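Local coordinates for conserved hypothetical protein (Sulfolobus solfataricus, PDB 2GF6), which probably hydrolyses fatty acyl-CoA thioesters, as a hotdog-fold relative of 4-hydroxybenzoyl-CoA thioesterase, and is seen here with coenzyme A bound, at residues Leu56-Ala61 with Gln111-Pro116; Glu43-Pro48 with Lys126-Lys131; Leu86-Ile91 with Ser121-Lys126. All blocks are in the same frame, centred on the assembly; numbering follows the deposited sequence.

Interaction 1 of 3, residues Leu56-Ala61 with Gln111-Pro116; sequences LWFVIA and QIAINP. With COA (coenzyme A), chain E.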
loop_
_atom_site.group_PDB
_atom_site.type_symbol
_atom_site.label_atom_id
_atom_site.label_comp_id
_atom_site.label_asym_id
_atom_site.label_seq_id
_atom_site.Cartn_x
_atom_site.Cartn_y
_atom_site.Cartn_z
ATOM N N LEU A 56 21.792 9.515 -10.429
ATOM C CA LEU A 56 21.797 8.044 -10.577
ATOM C C LEU A 56 20.715 7.383 -9.782
ATOM O O LEU A 56 20.783 7.326 -8.542
ATOM C CB LEU A 56 23.139 7.458 -10.152
ATOM C CG LEU A 56 23.404 5.969 -10.412
ATOM C CD1 LEU A 56 23.309 5.597 -11.899
ATOM C CD2 LEU A 56 24.771 5.582 -9.885
ATOM N N TRP A 57 19.727 6.862 -10.513
ATOM C CA TRP A 57 18.633 6.058 -9.953
ATOM C C TRP A 57 18.573 4.667 -10.586
ATOM O O TRP A 57 19.038 4.497 -11.701
ATOM C CB TRP A 57 17.317 6.741 -10.272
ATOM C CG TRP A 57 17.008 7.996 -9.487
ATOM C CD1 TRP A 57 17.852 8.729 -8.675
ATOM C CD2 TRP A 57 15.773 8.702 -9.520
ATOM N NE1 TRP A 57 17.187 9.817 -8.178
ATOM C CE2 TRP A 57 15.903 9.820 -8.681
ATOM C CE3 TRP A 57 14.550 8.480 -10.168
ATOM C CZ2 TRP A 57 14.856 10.726 -8.481
ATOM C CZ3 TRP A 57 13.530 9.367 -9.967
ATOM C CH2 TRP A 57 13.691 10.488 -9.138
ATOM N N PHE A 58 17.962 3.702 -9.883
ATOM C CA PHE A 58 17.572 2.417 -10.455
ATOM C C PHE A 58 16.041 2.399 -10.629
ATOM O O PHE A 58 15.288 2.731 -9.699
ATOM C CB PHE A 58 18.020 1.254 -9.552
ATOM C CG PHE A 58 19.507 1.020 -9.573
ATOM C CD1 PHE A 58 20.088 0.305 -10.608
ATOM C CD2 PHE A 58 20.327 1.537 -8.577
ATOM C CE1 PHE A 58 21.469 0.113 -10.647
ATOM C CE2 PHE A 58 21.730 1.348 -8.606
ATOM C CZ PHE A 58 22.298 0.650 -9.639
ATOM N N VAL A 59 15.590 2.039 -11.822
ATOM C CA VAL A 59 14.164 1.911 -12.096
ATOM C C VAL A 59 13.876 0.558 -12.703
ATOM O O VAL A 59 14.644 0.098 -13.543
ATOM C CB VAL A 59 13.604 3.067 -13.015
ATOM C CG1 VAL A 59 13.950 4.445 -12.426
ATOM C CG2 VAL A 59 14.071 2.960 -14.454
ATOM N N ILE A 60 12.747 -0.051 -12.300
ATOM C CA ILE A 60 12.320 -1.380 -12.771
ATOM C C ILE A 60 11.805 -1.334 -14.219
ATOM O O ILE A 60 10.937 -0.527 -14.560
ATOM C CB ILE A 60 11.202 -1.961 -11.851
ATOM C CG1 ILE A 60 11.703 -2.095 -10.415
ATOM C CG2 ILE A 60 10.695 -3.324 -12.331
ATOM C CD1 ILE A 60 10.606 -2.205 -9.398
ATOM N N ALA A 61 12.370 -2.196 -15.061
ATOM C CA ALA A 61 11.978 -2.341 -16.451
ATOM C C ALA A 61 11.079 -3.521 -16.681
ATOM O O ALA A 61 10.387 -3.598 -17.695
ATOM C CB ALA A 61 13.208 -2.510 -17.269
ATOM N N GLN A 111 16.407 -4.236 -13.299
ATOM C CA GLN A 111 16.610 -2.849 -12.995
ATOM C C GLN A 111 17.644 -2.213 -13.872
ATOM O O GLN A 111 18.633 -2.832 -14.233
ATOM C CB GLN A 111 16.932 -2.682 -11.512
ATOM C CG GLN A 111 15.658 -2.841 -10.742
ATOM C CD GLN A 111 15.729 -2.302 -9.376
ATOM O OE1 GLN A 111 16.321 -2.927 -8.492
ATOM N NE2 GLN A 111 15.091 -1.153 -9.157
ATOM N N ILE A 112 17.371 -0.966 -14.230
ATOM C CA ILE A 112 18.210 -0.210 -15.126
ATOM C C ILE A 112 18.642 1.047 -14.405
ATOM O O ILE A 112 17.839 1.698 -13.758
ATOM C CB ILE A 112 17.450 0.117 -16.450
ATOM C CG1 ILE A 112 16.914 -1.164 -17.100
ATOM C CG2 ILE A 112 18.332 0.852 -17.448
ATOM C CD1 ILE A 112 16.110 -0.896 -18.341
ATOM N N ALA A 113 19.940 1.353 -14.507
ATOM C CA ALA A 113 20.507 2.586 -14.032
ATOM C C ALA A 113 20.138 3.728 -15.002
ATOM O O ALA A 113 20.237 3.578 -16.228
ATOM C CB ALA A 113 22.020 2.435 -13.902
ATOM N N ILE A 114 19.667 4.843 -14.446
ATOM C CA ILE A 114 19.305 6.003 -15.246
ATOM C C ILE A 114 19.790 7.323 -14.685
ATOM O O ILE A 114 20.035 7.448 -13.490
ATOM C CB ILE A 114 17.757 6.102 -15.473
ATOM C CG1 ILE A 114 17.003 6.447 -14.169
ATOM C CG2 ILE A 114 17.248 4.841 -16.054
ATOM C CD1 ILE A 114 15.549 6.887 -14.388
ATOM N N ASN A 115 19.919 8.299 -15.572
ATOM C CA ASN A 115 19.932 9.682 -15.174
ATOM C C ASN A 115 18.461 10.232 -15.174
ATOM O O ASN A 115 17.749 10.211 -16.200
ATOM C CB ASN A 115 20.870 10.470 -16.082
ATOM C CG ASN A 115 21.115 11.841 -15.568
ATOM O OD1 ASN A 115 20.177 12.532 -15.159
ATOM N ND2 ASN A 115 22.350 12.249 -15.555
ATOM N N PRO A 116 17.959 10.612 -13.986
ATOM C CA PRO A 116 16.559 10.995 -13.855
ATOM C C PRO A 116 16.284 12.440 -14.269
ATOM O O PRO A 116 15.127 12.801 -14.424
ATOM C CB PRO A 116 16.321 10.819 -12.368
ATOM C CG PRO A 116 17.632 11.264 -11.784
ATOM C CD PRO A 116 18.638 10.629 -12.682
HETATM N N1A COA E . 15.486 -6.787 -19.852
HETATM C C2A COA E . 16.830 -6.641 -20.171
HETATM N N3A COA E . 17.287 -5.452 -20.712
HETATM C C4A COA E . 16.398 -4.452 -20.921
HETATM C C5A COA E . 15.052 -4.592 -20.604
HETATM C C6A COA E . 14.589 -5.766 -20.060
HETATM N N6A COA E . 13.267 -5.954 -19.973
HETATM N N7A COA E . 14.424 -3.436 -20.911
HETATM C C8A COA E . 15.342 -2.561 -21.398
HETATM N N9A COA E . 16.556 -3.196 -21.421
HETATM C C1B COA E . 17.818 -2.743 -22.001
HETATM C C2B COA E . 17.750 -2.352 -23.453
HETATM O O2B COA E . 17.870 -3.453 -24.307
HETATM C C3B COA E . 18.965 -1.474 -23.569
HETATM O O3B COA E . 20.074 -2.334 -23.803
HETATM P P3B COA E . 21.452 -1.878 -24.513
HETATM O O7A COA E . 22.521 -1.829 -23.433
HETATM O O8A COA E . 21.367 -0.529 -25.196
HETATM O O9A COA E . 21.824 -2.962 -25.490
HETATM C C4B COA E . 19.074 -0.814 -22.199
HETATM O O4B COA E . 18.250 -1.584 -21.344
HETATM C C5B COA E . 18.583 0.612 -22.176
HETATM O O5B COA E . 17.233 0.603 -22.536
HETATM P P1A COA E . 16.620 1.635 -23.598
HETATM O O1A COA E . 15.490 1.044 -24.380
HETATM O O2A COA E . 17.687 2.219 -24.468
HETATM O O3A COA E . 15.948 2.691 -22.593
HETATM P P2A COA E . 16.269 4.238 -22.357
HETATM O O4A COA E . 15.721 5.181 -23.385
HETATM O O5A COA E . 17.703 4.566 -22.045
HETATM O O6A COA E . 15.400 4.427 -21.039
HETATM C CBP COA E . 13.745 3.986 -19.530
HETATM C CCP COA E . 14.883 3.342 -20.294
HETATM C CDP COA E . 13.070 4.996 -20.469
HETATM C CEP COA E . 14.362 4.692 -18.331
HETATM C CAP COA E . 12.720 2.941 -19.129
HETATM O OAP COA E . 12.132 2.330 -20.259
HETATM C C9P COA E . 11.597 3.494 -18.319
HETATM O O9P COA E . 11.494 4.841 -17.923
HETATM N N8P COA E . 10.704 2.600 -17.997
HETATM C C7P COA E . 9.718 2.957 -17.009
HETATM C C6P COA E . 10.002 2.144 -15.778
HETATM C C5P COA E . 8.913 2.316 -14.768
HETATM O O5P COA E . 8.051 3.220 -14.816
HETATM N N4P COA E . 8.990 1.380 -13.850
HETATM C C3P COA E . 7.845 1.116 -13.027
HETATM C C2P COA E . 8.088 -0.117 -12.208
HETATM S S1P COA E . 6.698 -0.332 -11.162
#
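Residues 56-61 and 111-115 pair antiparallel, hydrogen-bonded at Trp57-Ile114 and Val59-Ile112, and their side chains fit bump to hollow on both faces. On the face carrying these four side chains, Pro116 lies as a ridge over the flat Trp57 indole: Pro116 CB sits 3.6 Å from the centroid of the six-membered ring and 14° off its normal, a CH-pi contact. Ile114 holds CG1 in the crowded position between backbone N and carbonyl carbon (chi1 69°), which sends its CD1 to within 3.5 Å of Val59 CG1, the two side chains crossing at about a right angle. Ile112 CD1 presses into the hollow offered by the small Ala61, a tight 3.5 Å from Ala61 CB, and also lies 3.6 Å from C8A of coenzyme A. Ile60 O accepts the ligand's N4P-H at 2.8 Å. On the reverse face, Ala113 CB is the low point into which Leu56 CD1 and Phe58 CE1 both lean, and Gln111 lays NE2 against Ile60 CG1 while its OE1 is hydrogen-bonded to Tyr49. Strand 102-115 is flanked by strand 56-67 and, across its other edge, by strands 90-99 and 120-121, with Gln21 of the second subunit packed on Trp57 and Val59.

Interaction 2 of 3, residues Glu43-Pro48 with Lys126-Lys131; sequences EKVGIP and KEIMDK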
loop_
_atom_site.group_PDB
_atom_site.type_symbol
_atom_site.label_atom_id
_atom_site.label_comp_id
_atom_site.label_asym_id
_atom_site.label_seq_id
_atom_site.Cartn_x
_atom_site.Cartn_y
_atom_site.Cartn_z
ATOM N N GLU A 43 25.278 -3.735 1.477
ATOM C CA GLU A 43 26.418 -4.548 1.914
ATOM C C GLU A 43 27.490 -4.773 0.819
ATOM O O GLU A 43 28.687 -4.810 1.105
ATOM C CB GLU A 43 25.921 -5.895 2.450
ATOM C CG GLU A 43 25.125 -5.765 3.731
ATOM C CD GLU A 43 24.447 -7.072 4.207
ATOM O OE1 GLU A 43 24.298 -8.040 3.419
ATOM O OE2 GLU A 43 24.028 -7.104 5.393
ATOM N N LYS A 44 27.080 -4.931 -0.429
ATOM C CA LYS A 44 28.060 -5.234 -1.494
ATOM C C LYS A 44 28.708 -3.971 -2.098
ATOM O O LYS A 44 29.897 -3.962 -2.402
ATOM C CB LYS A 44 27.376 -6.073 -2.585
ATOM C CG LYS A 44 28.259 -6.435 -3.831
ATOM C CD LYS A 44 29.405 -7.411 -3.509
ATOM C CE LYS A 44 28.929 -8.850 -3.290
ATOM N NZ LYS A 44 30.077 -9.720 -2.842
ATOM N N VAL A 45 27.908 -2.924 -2.290
ATOM C CA VAL A 45 28.357 -1.689 -2.966
ATOM C C VAL A 45 28.485 -0.539 -1.986
ATOM O O VAL A 45 29.241 0.397 -2.215
ATOM C CB VAL A 45 27.353 -1.240 -4.069
ATOM C CG1 VAL A 45 27.968 -0.147 -4.940
ATOM C CG2 VAL A 45 26.908 -2.405 -4.902
ATOM N N GLY A 46 27.729 -0.579 -0.901
ATOM C CA GLY A 46 27.795 0.483 0.093
ATOM C C GLY A 46 27.123 1.787 -0.300
ATOM O O GLY A 46 27.570 2.849 0.081
ATOM N N ILE A 47 26.002 1.700 -1.004
ATOM C CA ILE A 47 25.311 2.868 -1.475
ATOM C C ILE A 47 23.838 2.701 -1.206
ATOM O O ILE A 47 23.380 1.574 -0.968
ATOM C CB ILE A 47 25.537 3.056 -2.998
ATOM C CG1 ILE A 47 24.983 1.864 -3.791
ATOM C CG2 ILE A 47 27.037 3.286 -3.270
ATOM C CD1 ILE A 47 24.884 2.095 -5.301
ATOM N N PRO A 48 23.094 3.822 -1.224
ATOM C CA PRO A 48 21.630 3.756 -1.154
ATOM C C PRO A 48 20.971 3.209 -2.411
ATOM O O PRO A 48 21.533 3.291 -3.484
ATOM C CB PRO A 48 21.212 5.200 -0.888
ATOM C CG PRO A 48 22.358 6.036 -1.259
ATOM C CD PRO A 48 23.592 5.205 -1.280
ATOM N N LYS A 126 32.174 3.206 -12.528
ATOM C CA LYS A 126 33.086 2.102 -12.285
ATOM C C LYS A 126 33.195 1.883 -10.769
ATOM O O LYS A 126 33.302 0.745 -10.325
ATOM C CB LYS A 126 34.460 2.352 -12.959
ATOM C CG LYS A 126 34.406 2.609 -14.531
ATOM C CD LYS A 126 34.551 1.345 -15.469
ATOM C CE LYS A 126 35.217 1.743 -16.839
ATOM N NZ LYS A 126 35.151 0.745 -17.999
ATOM N N GLU A 127 33.149 2.957 -9.973
ATOM C CA GLU A 127 33.029 2.795 -8.519
ATOM C C GLU A 127 32.076 1.632 -8.236
ATOM O O GLU A 127 32.447 0.627 -7.622
ATOM C CB GLU A 127 32.473 4.053 -7.820
ATOM C CG GLU A 127 31.634 3.714 -6.519
ATOM C CD GLU A 127 31.290 4.912 -5.628
ATOM O OE1 GLU A 127 32.225 5.680 -5.252
ATOM O OE2 GLU A 127 30.087 5.044 -5.267
ATOM N N ILE A 128 30.852 1.780 -8.722
ATOM C CA ILE A 128 29.763 0.854 -8.429
ATOM C C ILE A 128 29.942 -0.505 -9.095
ATOM O O ILE A 128 29.700 -1.551 -8.471
ATOM C CB ILE A 128 28.417 1.520 -8.809
ATOM C CG1 ILE A 128 28.058 2.562 -7.735
ATOM C CG2 ILE A 128 27.276 0.502 -8.980
ATOM C CD1 ILE A 128 27.626 3.888 -8.294
HETATM N N MSE A 129 30.393 -0.497 -10.344
HETATM C CA MSE A 129 30.521 -1.738 -11.093
HETATM C C MSE A 129 31.666 -2.637 -10.608
HETATM O O MSE A 129 31.562 -3.862 -10.691
HETATM C CB MSE A 129 30.713 -1.449 -12.583
HETATM C CG MSE A 129 30.521 -2.693 -13.441
HETATM SE SE MSE A 129 28.792 -3.534 -13.097
HETATM C CE MSE A 129 27.840 -2.646 -14.437
ATOM N N ASP A 130 32.762 -2.029 -10.144
ATOM C CA ASP A 130 33.869 -2.777 -9.552
ATOM C C ASP A 130 33.379 -3.588 -8.346
ATOM O O ASP A 130 33.740 -4.746 -8.189
ATOM C CB ASP A 130 35.020 -1.829 -9.153
ATOM C CG ASP A 130 35.772 -1.243 -10.375
ATOM O OD1 ASP A 130 35.559 -1.744 -11.498
ATOM O OD2 ASP A 130 36.591 -0.294 -10.216
ATOM N N LYS A 131 32.524 -2.988 -7.520
ATOM C CA LYS A 131 32.021 -3.661 -6.308
ATOM C C LYS A 131 30.961 -4.729 -6.600
ATOM O O LYS A 131 31.017 -5.831 -6.058
ATOM C CB LYS A 131 31.511 -2.630 -5.295
ATOM C CG LYS A 131 32.633 -1.818 -4.636
ATOM C CD LYS A 131 32.291 -1.432 -3.188
ATOM C CE LYS A 131 33.523 -1.114 -2.344
ATOM N NZ LYS A 131 34.285 -2.319 -1.899
HETATM O O HOH W 1 31.893 -5.659 -3.578
#
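The long helix 26-45, around which the sheet of a hotdog fold wraps, ends here against the short C-terminal helix 126-132, and the contact joins the exit of the first to one side of the second. Gly46 is the first residue to leave the helical conformation, its positive phi of 75° turning the chain so that Ile47 faces the other helix. Ile128 is the residue both apolar partners share. Its CG1, anti to the carbonyl carbon, meets Val45 CG1 at 3.9 Å in an oblique crossing, and beside it the same Ile128 CG1 meets Ile47 CD1 at 4.0 Å, here at about a right angle. Ile47 can offer that methyl because its CG1 occupies the crowded position between backbone N and carbonyl carbon (chi1 62°), with the chain extended beyond it.

Towards solvent the contact passes to the aliphatic parts of two lysines. Lys131 lays its CD along the backbone of helix 26-45, 3.7 Å from Val45 O, whereas Lys44 brings its CD to 3.4 Å from Lys131 O before its bent chain carries NZ away to a salt bridge with Glu6. Between the two backbones sits one water, which donates both its hydrogens: to Lys44 O at 2.9 Å and to Lys131 O at 2.6 Å.

Interaction 3 of 3, residues Leu86-Ile91 with Ser121-Lys126; sequences LSNKTI and STEMPK. With COA (coenzyme A), chain E.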
loop_
_atom_site.group_PDB
_atom_site.type_symbol
_atom_site.label_atom_id
_atom_site.label_comp_id
_atom_site.label_asym_id
_atom_site.label_seq_id
_atom_site.Cartn_x
_atom_site.Cartn_y
_atom_site.Cartn_z
ATOM N N LEU A 86 23.479 -8.008 -16.638
ATOM C CA LEU A 86 23.201 -8.129 -18.091
ATOM C C LEU A 86 23.995 -7.177 -18.991
ATOM O O LEU A 86 24.244 -7.476 -20.169
ATOM C CB LEU A 86 21.716 -7.925 -18.375
ATOM C CG LEU A 86 20.755 -8.710 -17.486
ATOM C CD1 LEU A 86 19.341 -8.509 -17.995
ATOM C CD2 LEU A 86 21.114 -10.153 -17.456
ATOM N N SER A 87 24.395 -6.042 -18.452
ATOM C CA SER A 87 25.111 -5.063 -19.232
ATOM C C SER A 87 25.852 -4.059 -18.342
ATOM O O SER A 87 25.844 -4.167 -17.110
ATOM C CB SER A 87 24.127 -4.335 -20.157
ATOM O OG SER A 87 23.253 -3.502 -19.428
ATOM N N ASN A 88 26.445 -3.050 -18.971
ATOM C CA ASN A 88 27.009 -1.912 -18.241
ATOM C C ASN A 88 25.960 -1.078 -17.490
ATOM O O ASN A 88 26.309 -0.152 -16.764
ATOM C CB ASN A 88 27.893 -1.025 -19.169
ATOM C CG ASN A 88 27.105 -0.274 -20.259
ATOM O OD1 ASN A 88 26.092 -0.721 -20.716
ATOM N ND2 ASN A 88 27.633 0.840 -20.701
ATOM N N LYS A 89 24.681 -1.425 -17.608
ATOM C CA LYS A 89 23.647 -0.614 -17.005
ATOM C C LYS A 89 22.404 -1.306 -16.489
ATOM O O LYS A 89 21.576 -0.635 -15.884
ATOM C CB LYS A 89 23.219 0.488 -17.984
ATOM C CG LYS A 89 22.647 0.025 -19.275
ATOM C CD LYS A 89 22.225 1.205 -20.152
ATOM C CE LYS A 89 23.383 2.039 -20.616
ATOM N NZ LYS A 89 22.931 3.085 -21.615
ATOM N N THR A 90 22.285 -2.618 -16.696
ATOM C CA THR A 90 21.090 -3.377 -16.331
ATOM C C THR A 90 21.456 -4.613 -15.490
ATOM O O THR A 90 22.454 -5.292 -15.765
ATOM C CB THR A 90 20.398 -3.864 -17.580
ATOM O OG1 THR A 90 20.008 -2.737 -18.363
ATOM C CG2 THR A 90 19.201 -4.624 -17.222
ATOM N N ILE A 91 20.653 -4.875 -14.464
ATOM C CA ILE A 91 20.828 -6.045 -13.599
ATOM C C ILE A 91 19.516 -6.772 -13.495
ATOM O O ILE A 91 18.492 -6.128 -13.420
ATOM C CB ILE A 91 21.190 -5.619 -12.175
ATOM C CG1 ILE A 91 22.501 -4.837 -12.183
ATOM C CG2 ILE A 91 21.342 -6.855 -11.251
ATOM C CD1 ILE A 91 22.764 -4.091 -10.890
ATOM N N SER A 121 18.768 5.986 -19.803
ATOM C CA SER A 121 19.546 5.002 -19.064
ATOM C C SER A 121 20.984 5.486 -19.151
ATOM O O SER A 121 21.281 6.284 -20.020
ATOM C CB SER A 121 19.367 3.598 -19.649
ATOM O OG SER A 121 19.821 3.515 -20.986
ATOM N N THR A 122 21.847 5.036 -18.237
ATOM C CA THR A 122 23.219 5.504 -18.175
ATOM C C THR A 122 24.130 4.374 -17.643
ATOM O O THR A 122 23.697 3.570 -16.845
ATOM C CB THR A 122 23.315 6.748 -17.297
ATOM O OG1 THR A 122 24.619 7.323 -17.432
ATOM C CG2 THR A 122 23.132 6.416 -15.886
ATOM N N GLU A 123 25.367 4.302 -18.133
ATOM C CA GLU A 123 26.346 3.326 -17.666
ATOM C C GLU A 123 26.561 3.493 -16.161
ATOM O O GLU A 123 26.673 4.612 -15.681
ATOM C CB GLU A 123 27.671 3.523 -18.409
ATOM C CG GLU A 123 28.805 2.627 -17.910
ATOM C CD GLU A 123 29.934 2.473 -18.896
ATOM O OE1 GLU A 123 29.685 1.959 -20.002
ATOM O OE2 GLU A 123 31.069 2.853 -18.566
HETATM N N MSE A 124 26.600 2.390 -15.410
HETATM C CA MSE A 124 26.933 2.451 -13.980
HETATM C C MSE A 124 28.376 2.883 -13.774
HETATM O O MSE A 124 29.268 2.412 -14.456
HETATM C CB MSE A 124 26.737 1.104 -13.325
HETATM C CG MSE A 124 25.324 0.748 -13.275
HETATM SE SE MSE A 124 25.065 -0.841 -12.220
HETATM C CE MSE A 124 24.673 -2.126 -13.704
ATOM N N PRO A 125 28.612 3.811 -12.848
ATOM C CA PRO A 125 29.983 4.243 -12.639
ATOM C C PRO A 125 30.873 3.065 -12.289
ATOM O O PRO A 125 30.384 2.048 -11.788
ATOM C CB PRO A 125 29.873 5.185 -11.432
ATOM C CG PRO A 125 28.497 5.622 -11.393
ATOM C CD PRO A 125 27.669 4.543 -11.991
ATOM N N LYS A 126 32.174 3.206 -12.528
ATOM C CA LYS A 126 33.086 2.102 -12.285
ATOM C C LYS A 126 33.195 1.883 -10.769
ATOM O O LYS A 126 33.302 0.745 -10.325
ATOM C CB LYS A 126 34.460 2.352 -12.959
ATOM C CG LYS A 126 34.406 2.609 -14.531
ATOM C CD LYS A 126 34.551 1.345 -15.469
ATOM C CE LYS A 126 35.217 1.743 -16.839
ATOM N NZ LYS A 126 35.151 0.745 -17.999
HETATM N N1A COA E . 15.486 -6.787 -19.852
HETATM C C2A COA E . 16.830 -6.641 -20.171
HETATM N N3A COA E . 17.287 -5.452 -20.712
HETATM C C4A COA E . 16.398 -4.452 -20.921
HETATM C C5A COA E . 15.052 -4.592 -20.604
HETATM C C6A COA E . 14.589 -5.766 -20.060
HETATM N N6A COA E . 13.267 -5.954 -19.973
HETATM N N7A COA E . 14.424 -3.436 -20.911
HETATM C C8A COA E . 15.342 -2.561 -21.398
HETATM N N9A COA E . 16.556 -3.196 -21.421
HETATM C C1B COA E . 17.818 -2.743 -22.001
HETATM C C2B COA E . 17.750 -2.352 -23.453
HETATM O O2B COA E . 17.870 -3.453 -24.307
HETATM C C3B COA E . 18.965 -1.474 -23.569
HETATM O O3B COA E . 20.074 -2.334 -23.803
HETATM P P3B COA E . 21.452 -1.878 -24.513
HETATM O O7A COA E . 22.521 -1.829 -23.433
HETATM O O8A COA E . 21.367 -0.529 -25.196
HETATM O O9A COA E . 21.824 -2.962 -25.490
HETATM C C4B COA E . 19.074 -0.814 -22.199
HETATM O O4B COA E . 18.250 -1.584 -21.344
HETATM C C5B COA E . 18.583 0.612 -22.176
HETATM O O5B COA E . 17.233 0.603 -22.536
HETATM P P1A COA E . 16.620 1.635 -23.598
HETATM O O1A COA E . 15.490 1.044 -24.380
HETATM O O2A COA E . 17.687 2.219 -24.468
HETATM O O3A COA E . 15.948 2.691 -22.593
HETATM P P2A COA E . 16.269 4.238 -22.357
HETATM O O4A COA E . 15.721 5.181 -23.385
HETATM O O5A COA E . 17.703 4.566 -22.045
HETATM O O6A COA E . 15.400 4.427 -21.039
HETATM C CBP COA E . 13.745 3.986 -19.530
HETATM C CCP COA E . 14.883 3.342 -20.294
HETATM C CDP COA E . 13.070 4.996 -20.469
HETATM C CEP COA E . 14.362 4.692 -18.331
HETATM C CAP COA E . 12.720 2.941 -19.129
HETATM O OAP COA E . 12.132 2.330 -20.259
HETATM C C9P COA E . 11.597 3.494 -18.319
HETATM O O9P COA E . 11.494 4.841 -17.923
HETATM N N8P COA E . 10.704 2.600 -17.997
HETATM C C7P COA E . 9.718 2.957 -17.009
HETATM C C6P COA E . 10.002 2.144 -15.778
HETATM C C5P COA E . 8.913 2.316 -14.768
HETATM O O5P COA E . 8.051 3.220 -14.816
HETATM N N4P COA E . 8.990 1.380 -13.850
HETATM C C3P COA E . 7.845 1.116 -13.027
HETATM C C2P COA E . 8.088 -0.117 -12.208
HETATM S S1P COA E . 6.698 -0.332 -11.162
#
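Lys89 and Ser121 both hold their first side-chain branch in the crowded position between backbone N and carbonyl carbon (chi1 61° and 62°). Extended at chi2 and bent at chi3, the Lys89 chain runs past Thr122 O, which lies 3.3 Å from Lys89 CB, and delivers NZ to a hydrogen bond with Ser121 OG at 3.2 Å. Ser121 OG in turn donates to O5A, a pyrophosphate oxygen of coenzyme A, at 2.6 Å. Ser121 N donates to the same O5A at 2.9 Å, so two bonds from one residue grip the phosphate oxygen. The ammonium group, second shell in this chain, would probably polarise the hydroxyl and favour the charged phosphate beside it. An alanine in place of Lys89 would probably loosen Ser121 OG and weaken this electrostatic support for the pyrophosphate.

Residues 86-89 form the turn between strands 76-85 and 90-99 of the hotdog sheet, and Thr90 and Ile91 begin the second of these; within the turn Ser87 OG accepts from Lys89 N, closing an ST turn. The apex is tied to the segment that leads into helix 126-132: Met124 N donates to Asn88 O at 2.9 Å, almost straight and nearly along the C=O axis. Beside that bond, Asn88 ND2 reaches the anti lone pair of Glu123 OE1, which lies in the amide plane, while the carboxylate is turned 73° against the amide. Asn88 ND2 and Glu123 OE1 are only 2.4 Å apart, a very short hydrogen bond that probably reflects strain or imprecise placement. Inward from these polar ties, Met124, a selenomethionine, bends at chi3 and lays CE against the turn, 3.7 Å from Lys89 C and 3.8 Å from Ile91 CG1.

Overall arrangement
The three contacts form a continuous patch at one end of the hotdog sheet. Interactions 1 and 3, with centres about 9 Å apart, are joined by strand pairing: Gln111 N lies 2.8 Å from Ile91 O and Ala113 N lies 2.9 Å from Lys89 O, both probable hydrogen bonds. Both also touch coenzyme A, interaction 1 along its pantetheine arm, gem-dimethyl group included, and at the adenine, interaction 3 mainly at the pyrophosphate. Interaction 2 stands back from the ligand and meets the others through hydrophobic tips: Ile128 CD1 lies 3.7 Å from Leu56 CD2, and the selenomethionine methyls Met129 CE and Met124 CE come within 3.3 Å. Lys126 belongs to both interactions 2 and 3, where the ligand-binding segment runs into the C-terminal helix.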